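Local structure of major extracellular endoglucanase (Xanthomonas campestris pv. campestris, 4TUF) at residues 131-136 / 181-186; 152-157 / 175-180. The protein hydrolyses internal beta-1,4-glucosidic linkages in cellulose, lichenin and cereal beta-D-glucans, this chain being the TIM-barrel catalytic domain of a longer family 5 endoglucanase. All blocks are in the same frame, centred on the assembly; numbering follows the deposited sequence.

Interaction 1. Residues 131-136 / 181-186. With 2HP (dihydrogenphosphate ion), chain G.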
ATOM      1  N   GLN A 131      -4.330 -13.211  16.531  1.00 34.00           N
ATOM      2  CA  GLN A 131      -4.784 -13.588  15.195  1.00 29.38           C
ATOM      3  C   GLN A 131      -4.070 -12.757  14.137  1.00 30.20           C
ATOM      4  O   GLN A 131      -3.680 -13.273  13.091  1.00 33.81           O
ATOM      5  CB  GLN A 131      -6.298 -13.420  15.055  1.00 26.79           C
ATOM      6  CG  GLN A 131      -7.117 -14.342  15.926  1.00 27.62           C
ATOM      7  CD  GLN A 131      -8.609 -14.115  15.770  1.00 35.59           C
ATOM      8  OE1 GLN A 131      -9.216 -13.341  16.512  1.00 44.77           O
ATOM      9  NE2 GLN A 131      -9.207 -14.790  14.799  1.00 39.04           N
ATOM     10  N   TRP A 132      -3.899 -11.469  14.419  1.00 26.08           N
ATOM     11  CA  TRP A 132      -3.196 -10.572  13.506  1.00 26.89           C
ATOM     12  C   TRP A 132      -1.782 -11.065  13.229  1.00 29.69           C
ATOM     13  O   TRP A 132      -1.394 -11.240  12.078  1.00 37.82           O
ATOM     14  CB  TRP A 132      -3.155  -9.151  14.071  1.00 28.15           C
ATOM     15  CG  TRP A 132      -2.351  -8.206  13.239  1.00 30.39           C
ATOM     16  CD1 TRP A 132      -2.556  -7.889  11.928  1.00 28.34           C
ATOM     17  CD2 TRP A 132      -1.217  -7.440  13.665  1.00 32.22           C
ATOM     18  NE1 TRP A 132      -1.614  -6.984  11.507  1.00 27.66           N
ATOM     19  CE2 TRP A 132      -0.781  -6.689  12.554  1.00 24.71           C
ATOM     20  CE3 TRP A 132      -0.521  -7.325  14.876  1.00 31.82           C
ATOM     21  CZ2 TRP A 132       0.311  -5.828  12.618  1.00 20.91           C
ATOM     22  CZ3 TRP A 132       0.565  -6.472  14.937  1.00 29.59           C
ATOM     23  CH2 TRP A 132       0.970  -5.733  13.814  1.00 26.89           C
ATOM     24  N   LEU A 133      -1.016 -11.301  14.287  1.00 35.73           N
ATOM     25  CA  LEU A 133       0.341 -11.810  14.132  1.00 31.66           C
ATOM     26  C   LEU A 133       0.354 -13.167  13.434  1.00 36.68           C
ATOM     27  O   LEU A 133       1.201 -13.417  12.572  1.00 41.70           O
ATOM     28  CB  LEU A 133       1.028 -11.915  15.487  1.00 26.45           C
ATOM     29  CG  LEU A 133       1.204 -10.596  16.234  1.00 30.73           C
ATOM     30  CD1 LEU A 133       1.609 -10.847  17.673  1.00 23.35           C
ATOM     31  CD2 LEU A 133       2.235  -9.737  15.534  1.00 29.70           C
ATOM     32  N   ALA A 134      -0.583 -14.041  13.795  1.00 30.25           N
ATOM     33  CA  ALA A 134      -0.612 -15.375  13.200  1.00 34.99           C
ATOM     34  C   ALA A 134      -0.857 -15.282  11.697  1.00 34.89           C
ATOM     35  O   ALA A 134      -0.285 -16.039  10.915  1.00 42.56           O
ATOM     36  CB  ALA A 134      -1.666 -16.239  13.863  1.00 35.35           C
ATOM     37  N   ASP A 135      -1.688 -14.330  11.291  1.00 33.13           N
ATOM     38  CA  ASP A 135      -2.019 -14.187   9.882  1.00 36.98           C
ATOM     39  C   ASP A 135      -0.828 -13.647   9.089  1.00 38.45           C
ATOM     40  O   ASP A 135      -0.556 -14.114   7.983  1.00 41.77           O
ATOM     41  CB  ASP A 135      -3.258 -13.301   9.717  1.00 37.61           C
ATOM     42  CG  ASP A 135      -4.548 -14.021  10.131  1.00 44.62           C
ATOM     43  OD1 ASP A 135      -4.534 -15.274  10.215  1.00 41.63           O
ATOM     44  OD2 ASP A 135      -5.571 -13.344  10.376  1.00 43.15           O
ATOM     45  N   LEU A 136      -0.107 -12.687   9.664  1.00 31.35           N
ATOM     46  CA  LEU A 136       1.157 -12.230   9.085  1.00 27.33           C
ATOM     47  C   LEU A 136       2.150 -13.387   8.916  1.00 29.60           C
ATOM     48  O   LEU A 136       2.769 -13.531   7.864  1.00 35.70           O
ATOM     49  CB  LEU A 136       1.784 -11.130   9.948  1.00 32.66           C
ATOM     50  CG  LEU A 136       1.009  -9.811  10.082  1.00 32.94           C
ATOM     51  CD1 LEU A 136       1.738  -8.851  10.999  1.00 28.82           C
ATOM     52  CD2 LEU A 136       0.758  -9.167   8.726  1.00 25.69           C
ATOM     53  N   SER A 181       6.732  -7.109  13.000  1.00 35.06           N
ATOM     54  CA  SER A 181       8.032  -7.221  12.357  1.00 37.20           C
ATOM     55  C   SER A 181       8.748  -8.509  12.773  1.00 40.70           C
ATOM     56  O   SER A 181       9.185  -9.290  11.927  1.00 45.13           O
ATOM     57  CB  SER A 181       8.888  -6.000  12.697  1.00 42.33           C
ATOM     58  OG  SER A 181      10.127  -6.032  12.014  1.00 49.25           O
ATOM     59  N   ALA A 182       8.853  -8.724  14.080  1.00 37.96           N
ATOM     60  CA  ALA A 182       9.527  -9.896  14.628  1.00 34.21           C
ATOM     61  C   ALA A 182       8.900 -11.195  14.126  1.00 38.43           C
ATOM     62  O   ALA A 182       9.612 -12.140  13.786  1.00 48.93           O
ATOM     63  CB  ALA A 182       9.500  -9.852  16.151  1.00 24.96           C
ATOM     64  N   ALA A 183       7.570 -11.235  14.080  1.00 27.55           N
ATOM     65  CA  ALA A 183       6.842 -12.409  13.613  1.00 26.04           C
ATOM     66  C   ALA A 183       7.177 -12.734  12.160  1.00 37.58           C
ATOM     67  O   ALA A 183       7.511 -13.875  11.834  1.00 40.40           O
ATOM     68  CB  ALA A 183       5.344 -12.202  13.775  1.00 25.96           C
ATOM     69  N   VAL A 184       7.089 -11.729  11.292  1.00 32.12           N
ATOM     70  CA  VAL A 184       7.359 -11.927   9.875  1.00 32.62           C
ATOM     71  C   VAL A 184       8.813 -12.330   9.612  1.00 37.93           C
ATOM     72  O   VAL A 184       9.071 -13.255   8.844  1.00 46.42           O
ATOM     73  CB  VAL A 184       7.025 -10.664   9.061  1.00 34.25           C
ATOM     74  CG1 VAL A 184       7.522 -10.800   7.628  1.00 31.65           C
ATOM     75  CG2 VAL A 184       5.530 -10.408   9.079  1.00 24.83           C
ATOM     76  N   LEU A 185       9.762 -11.657  10.259  1.00 35.16           N
ATOM     77  CA  LEU A 185      11.178 -11.902   9.978  1.00 37.86           C
ATOM     78  C   LEU A 185      11.670 -13.228  10.564  1.00 41.94           C
ATOM     79  O   LEU A 185      12.696 -13.762  10.145  1.00 39.79           O
ATOM     80  CB  LEU A 185      12.040 -10.749  10.501  1.00 30.16           C
ATOM     81  CG  LEU A 185      11.926  -9.408   9.767  1.00 34.25           C
ATOM     82  CD1 LEU A 185      12.916  -8.392  10.331  1.00 26.53           C
ATOM     83  CD2 LEU A 185      12.130  -9.580   8.267  1.00 36.79           C
ATOM     84  N   ALA A 186      10.939 -13.763  11.531  1.00 42.96           N
ATOM     85  CA  ALA A 186      11.298 -15.056  12.098  1.00 41.54           C
ATOM     86  C   ALA A 186      11.063 -16.152  11.072  1.00 45.30           C
ATOM     87  O   ALA A 186      11.697 -17.205  11.118  1.00 49.05           O
ATOM     88  CB  ALA A 186      10.496 -15.329  13.359  1.00 29.47           C
TER
HETATM   89  P   2HP G 403      -7.218 -16.685  12.102  1.00 77.62           P
HETATM   90  O1  2HP G 403      -5.752 -17.048  12.021  1.00 72.36           O
HETATM   91  O2  2HP G 403      -7.397 -15.222  11.765  1.00 76.11           O
HETATM   92  O3  2HP G 403      -8.005 -17.503  11.104  1.00 83.40           O
HETATM   93  O4  2HP G 403      -7.729 -16.974  13.499  1.00 71.39           O
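Leu-136 and Val-184 make the nearer of two apolar touches between residues 131-136 and 181-186, on successive helices outside the TIM barrel. Leu-136 has its CB bond aimed at the other helix, and Val-184 meets that CB with one branch, CG2, at 3.9 Å. The valine torsion decides which methyl does this: CG1 stands anti to the backbone N (chi1 171°), so CG2 falls anti to the carbonyl carbon and faces the leucine. Beyond CB, the leucine turns to its own helix, where CD1 lies over one face of the Trp-132 indole, 3.6 Å above the plane and toward its rim. Leu-136 and Val-184 both also rest on Leu-152 of strand 149-153, so their meeting point lies where the two helices come down on the sheet.

Ala-183 is the third main participant. Its methyl points at the first helix and is met at 4.3 Å by Leu-133 CD2, a looser touch nearer the surface; Arg-137 also touches this alanine. On the side of helix 129-143 turned from helix 173-187, Gln-131 NE2 gives a nearly straight hydrogen bond of 2.9 Å (164°) to O4 of a bound dihydrogenphosphate ion, and Asp-135 OD2 is hydrogen-bonded to Tyr-127 OH. Between the two segments the chemistry is methyl against methylene and methyl, which implies packing by shape and burial, while Gln-131 and Asp-135 bind polar partners elsewhere.

Interaction 2. Residues 152-157 / 175-180. With 2HP (dihydrogenphosphate ion), chain H.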
ATOM      1  N   LEU A 152       5.963  -7.462   3.480  1.00 34.65           N
ATOM      2  CA  LEU A 152       4.626  -7.263   4.028  1.00 33.49           C
ATOM      3  C   LEU A 152       4.399  -5.860   4.562  1.00 33.75           C
ATOM      4  O   LEU A 152       5.229  -5.314   5.293  1.00 34.61           O
ATOM      5  CB  LEU A 152       4.355  -8.275   5.145  1.00 36.96           C
ATOM      6  CG  LEU A 152       3.393  -9.415   4.808  1.00 40.61           C
ATOM      7  CD1 LEU A 152       3.547 -10.570   5.776  1.00 40.16           C
ATOM      8  CD2 LEU A 152       1.978  -8.893   4.846  1.00 46.24           C
ATOM      9  N   ASP A 153       3.265  -5.286   4.172  1.00 32.97           N
ATOM     10  CA  ASP A 153       2.742  -4.061   4.761  1.00 34.56           C
ATOM     11  C   ASP A 153       1.900  -4.483   5.967  1.00 35.71           C
ATOM     12  O   ASP A 153       0.769  -4.946   5.798  1.00 36.88           O
ATOM     13  CB  ASP A 153       1.916  -3.280   3.727  1.00 40.93           C
ATOM     14  CG  ASP A 153       1.569  -1.868   4.180  1.00 40.87           C
ATOM     15  OD1 ASP A 153       1.570  -1.610   5.402  1.00 40.06           O
ATOM     16  OD2 ASP A 153       1.280  -1.019   3.305  1.00 39.07           O
ATOM     17  N   LEU A 154       2.455  -4.324   7.171  1.00 31.92           N
ATOM     18  CA  LEU A 154       1.941  -4.987   8.376  1.00 25.99           C
ATOM     19  C   LEU A 154       0.465  -4.749   8.685  1.00 33.46           C
ATOM     20  O   LEU A 154      -0.230  -5.660   9.125  1.00 41.39           O
ATOM     21  CB  LEU A 154       2.764  -4.571   9.592  1.00 24.20           C
ATOM     22  CG  LEU A 154       4.237  -4.971   9.621  1.00 24.35           C
ATOM     23  CD1 LEU A 154       4.807  -4.664  10.988  1.00 23.82           C
ATOM     24  CD2 LEU A 154       4.438  -6.441   9.268  1.00 22.04           C
ATOM     25  N   LYS A 155      -0.007  -3.527   8.465  1.00 34.61           N
ATOM     26  CA  LYS A 155      -1.401  -3.179   8.740  1.00 35.03           C
ATOM     27  C   LYS A 155      -1.766  -1.889   8.013  1.00 37.34           C
ATOM     28  O   LYS A 155      -1.052  -0.889   8.093  1.00 38.30           O
ATOM     29  CB  LYS A 155      -1.633  -3.046  10.252  1.00 39.06           C
ATOM     30  CG  LYS A 155      -2.679  -2.027  10.679  1.00 38.89           C
ATOM     31  CD  LYS A 155      -4.053  -2.645  10.737  1.00 48.95           C
ATOM     32  CE  LYS A 155      -5.057  -1.699  11.379  1.00 50.08           C
ATOM     33  NZ  LYS A 155      -5.285  -0.456  10.602  1.00 45.12           N
ATOM     34  N   ASN A 156      -2.890  -1.896   7.314  1.00 38.10           N
ATOM     35  CA  ASN A 156      -3.298  -0.741   6.534  1.00 35.23           C
ATOM     36  C   ASN A 156      -3.924   0.383   7.336  1.00 35.55           C
ATOM     37  O   ASN A 156      -4.856   0.166   8.084  1.00 37.70           O
ATOM     38  CB  ASN A 156      -4.271  -1.180   5.439  1.00 37.72           C
ATOM     39  CG  ASN A 156      -4.547  -0.095   4.426  1.00 34.41           C
ATOM     40  OD1 ASN A 156      -3.682   0.278   3.655  1.00 37.71           O
ATOM     41  ND2 ASN A 156      -5.762   0.402   4.417  1.00 32.17           N
ATOM     42  N   GLU A 157      -3.427   1.593   7.123  1.00 36.02           N
ATOM     43  CA  GLU A 157      -4.069   2.815   7.588  1.00 28.41           C
ATOM     44  C   GLU A 157      -4.451   2.949   9.057  1.00 28.04           C
ATOM     45  O   GLU A 157      -5.609   3.198   9.377  1.00 25.29           O
ATOM     46  CB  GLU A 157      -5.224   3.182   6.675  1.00 24.86           C
ATOM     47  CG  GLU A 157      -4.752   3.436   5.262  1.00 38.80           C
ATOM     48  CD  GLU A 157      -5.795   4.089   4.406  1.00 48.51           C
ATOM     49  OE1 GLU A 157      -6.984   3.948   4.716  1.00 47.82           O
ATOM     50  OE2 GLU A 157      -5.419   4.740   3.421  1.00 51.46           O
ATOM     51  N   LYS A 175       4.802  -0.137  18.780  1.00 34.77           N
ATOM     52  CA  LYS A 175       5.148  -1.384  19.443  1.00 34.34           C
ATOM     53  C   LYS A 175       4.491  -2.581  18.764  1.00 34.96           C
ATOM     54  O   LYS A 175       5.089  -3.656  18.660  1.00 33.78           O
ATOM     55  CB  LYS A 175       4.751  -1.327  20.915  1.00 34.48           C
ATOM     56  CG  LYS A 175       5.338  -0.133  21.644  1.00 38.76           C
ATOM     57  CD  LYS A 175       6.853  -0.081  21.512  1.00 39.46           C
ATOM     58  CE  LYS A 175       7.531  -1.104  22.399  1.00 46.35           C
ATOM     59  NZ  LYS A 175       9.002  -0.874  22.436  1.00 57.83           N
ATOM     60  N   ALA A 176       3.259  -2.396  18.301  1.00 33.71           N
ATOM     61  CA  ALA A 176       2.557  -3.457  17.592  1.00 27.11           C
ATOM     62  C   ALA A 176       3.263  -3.780  16.276  1.00 25.96           C
ATOM     63  O   ALA A 176       3.276  -4.929  15.839  1.00 32.41           O
ATOM     64  CB  ALA A 176       1.122  -3.070  17.346  1.00 27.57           C
ATOM     65  N   ALA A 177       3.866  -2.767  15.659  1.00 24.82           N
ATOM     66  CA  ALA A 177       4.600  -2.966  14.409  1.00 23.96           C
ATOM     67  C   ALA A 177       5.904  -3.715  14.652  1.00 32.31           C
ATOM     68  O   ALA A 177       6.351  -4.494  13.812  1.00 34.23           O
ATOM     69  CB  ALA A 177       4.876  -1.640  13.740  1.00 23.66           C
ATOM     70  N   GLU A 178       6.515  -3.467  15.806  1.00 38.54           N
ATOM     71  CA  GLU A 178       7.719  -4.186  16.197  1.00 32.58           C
ATOM     72  C   GLU A 178       7.422  -5.670  16.376  1.00 34.33           C
ATOM     73  O   GLU A 178       8.199  -6.520  15.948  1.00 33.39           O
ATOM     74  CB  GLU A 178       8.299  -3.603  17.481  1.00 28.21           C
ATOM     75  CG  GLU A 178       8.776  -2.177  17.321  1.00 41.42           C
ATOM     76  CD  GLU A 178       9.251  -1.565  18.621  1.00 48.85           C
ATOM     77  OE1 GLU A 178       9.812  -0.446  18.580  1.00 49.69           O
ATOM     78  OE2 GLU A 178       9.060  -2.201  19.679  1.00 52.03           O
ATOM     79  N   ARG A 179       6.287  -5.975  16.999  1.00 35.92           N
ATOM     80  CA  ARG A 179       5.905  -7.362  17.235  1.00 32.07           C
ATOM     81  C   ARG A 179       5.514  -8.046  15.920  1.00 33.08           C
ATOM     82  O   ARG A 179       5.815  -9.218  15.709  1.00 35.15           O
ATOM     83  CB  ARG A 179       4.764  -7.439  18.256  1.00 26.75           C
ATOM     84  CG  ARG A 179       5.134  -6.875  19.619  1.00 24.09           C
ATOM     85  CD  ARG A 179       4.125  -7.224  20.713  1.00 25.16           C
ATOM     86  NE  ARG A 179       2.870  -6.477  20.634  1.00 35.13           N
ATOM     87  CZ  ARG A 179       2.698  -5.232  21.076  1.00 34.62           C
ATOM     88  NH1 ARG A 179       3.712  -4.572  21.614  1.00 40.83           N
ATOM     89  NH2 ARG A 179       1.514  -4.637  20.971  1.00 23.81           N
ATOM     90  N   GLY A 180       4.854  -7.307  15.036  1.00 28.25           N
ATOM     91  CA  GLY A 180       4.542  -7.814  13.711  1.00 34.66           C
ATOM     92  C   GLY A 180       5.804  -8.054  12.904  1.00 35.11           C
ATOM     93  O   GLY A 180       5.938  -9.068  12.218  1.00 29.83           O
TER
HETATM   94  P   2HP H 404       4.407   0.435  25.508  1.00 85.30           P
HETATM   95  O1  2HP H 404       4.576  -1.064  25.381  1.00 82.89           O
HETATM   96  O2  2HP H 404       5.732   1.132  25.274  1.00 83.71           O
HETATM   97  O3  2HP H 404       3.411   0.923  24.484  1.00 80.04           O
HETATM   98  O4  2HP H 404       3.891   0.750  26.897  1.00 85.30           O
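Leu-154 reaches from the C-terminal end region of strand 149-153 to Ala-177 and Gly-180 of helix 173-187, joining the first strand and the helix of a beta-alpha-beta crossover that ends in strand 192-195, as in the repeating units of a TIM barrel. The chain then leads into Asn-156 and Glu-157, the latter probably the proton donor, as in related enzymes.

Along the helix, Lys-175 comes first, on the side turned from the strand. Its chain bends at CB-CG and again at CG-CD, which swings NZ round the outside of the helix to Glu-178 OE2, a salt bridge of 3.1 Å on the syn side of the carboxylate. The lysine meets its dihydrogenphosphate ion with carbon, CG lying 3.6 Å from O3. Ala-177 is the first to touch Leu-154: CD1 lies nearest its carbonyl O and 4.1 Å from its CB. Glu-178 points away from the strand, and its OE1 accepts a second bond, from Asn-225 N. Arg-179 folds its guanidinium over the helix backbone, with Lys-175 O under one face, near the rim, while NE pairs with Glu-129 across to the neighbouring helix. Gly-180 then brings bare backbone up to the leucine. Leu-154 has CG anti to its carbonyl carbon (chi1 -64°) and CD1 extended beyond it (chi2 -171°); this methyl stands 4.0 Å from Gly-180 C.

How the interactions relate
Both contacts use helix 173-187, at successive turns, and their centres lie 9 Å apart. Interaction 2 is the core contact: its three touching residues are buried, and one leucine packs against helix backbone and an alanine methyl. Interaction 1 is farther out, pairing helix with helix, only partly buried and made wholly of side-chain carbons. The two run into each other. Leu-133 CD2 of interaction 1 packs at 3.5 Å on Gly-180 CA of interaction 2, and Trp-132 NE1 probably hydrogen-bonds to Leu-154 O at 3.1 Å, tying helix 129-143 to the C-terminal end region of strand 149-153. Strand and both helices thus meet in one continuous patch.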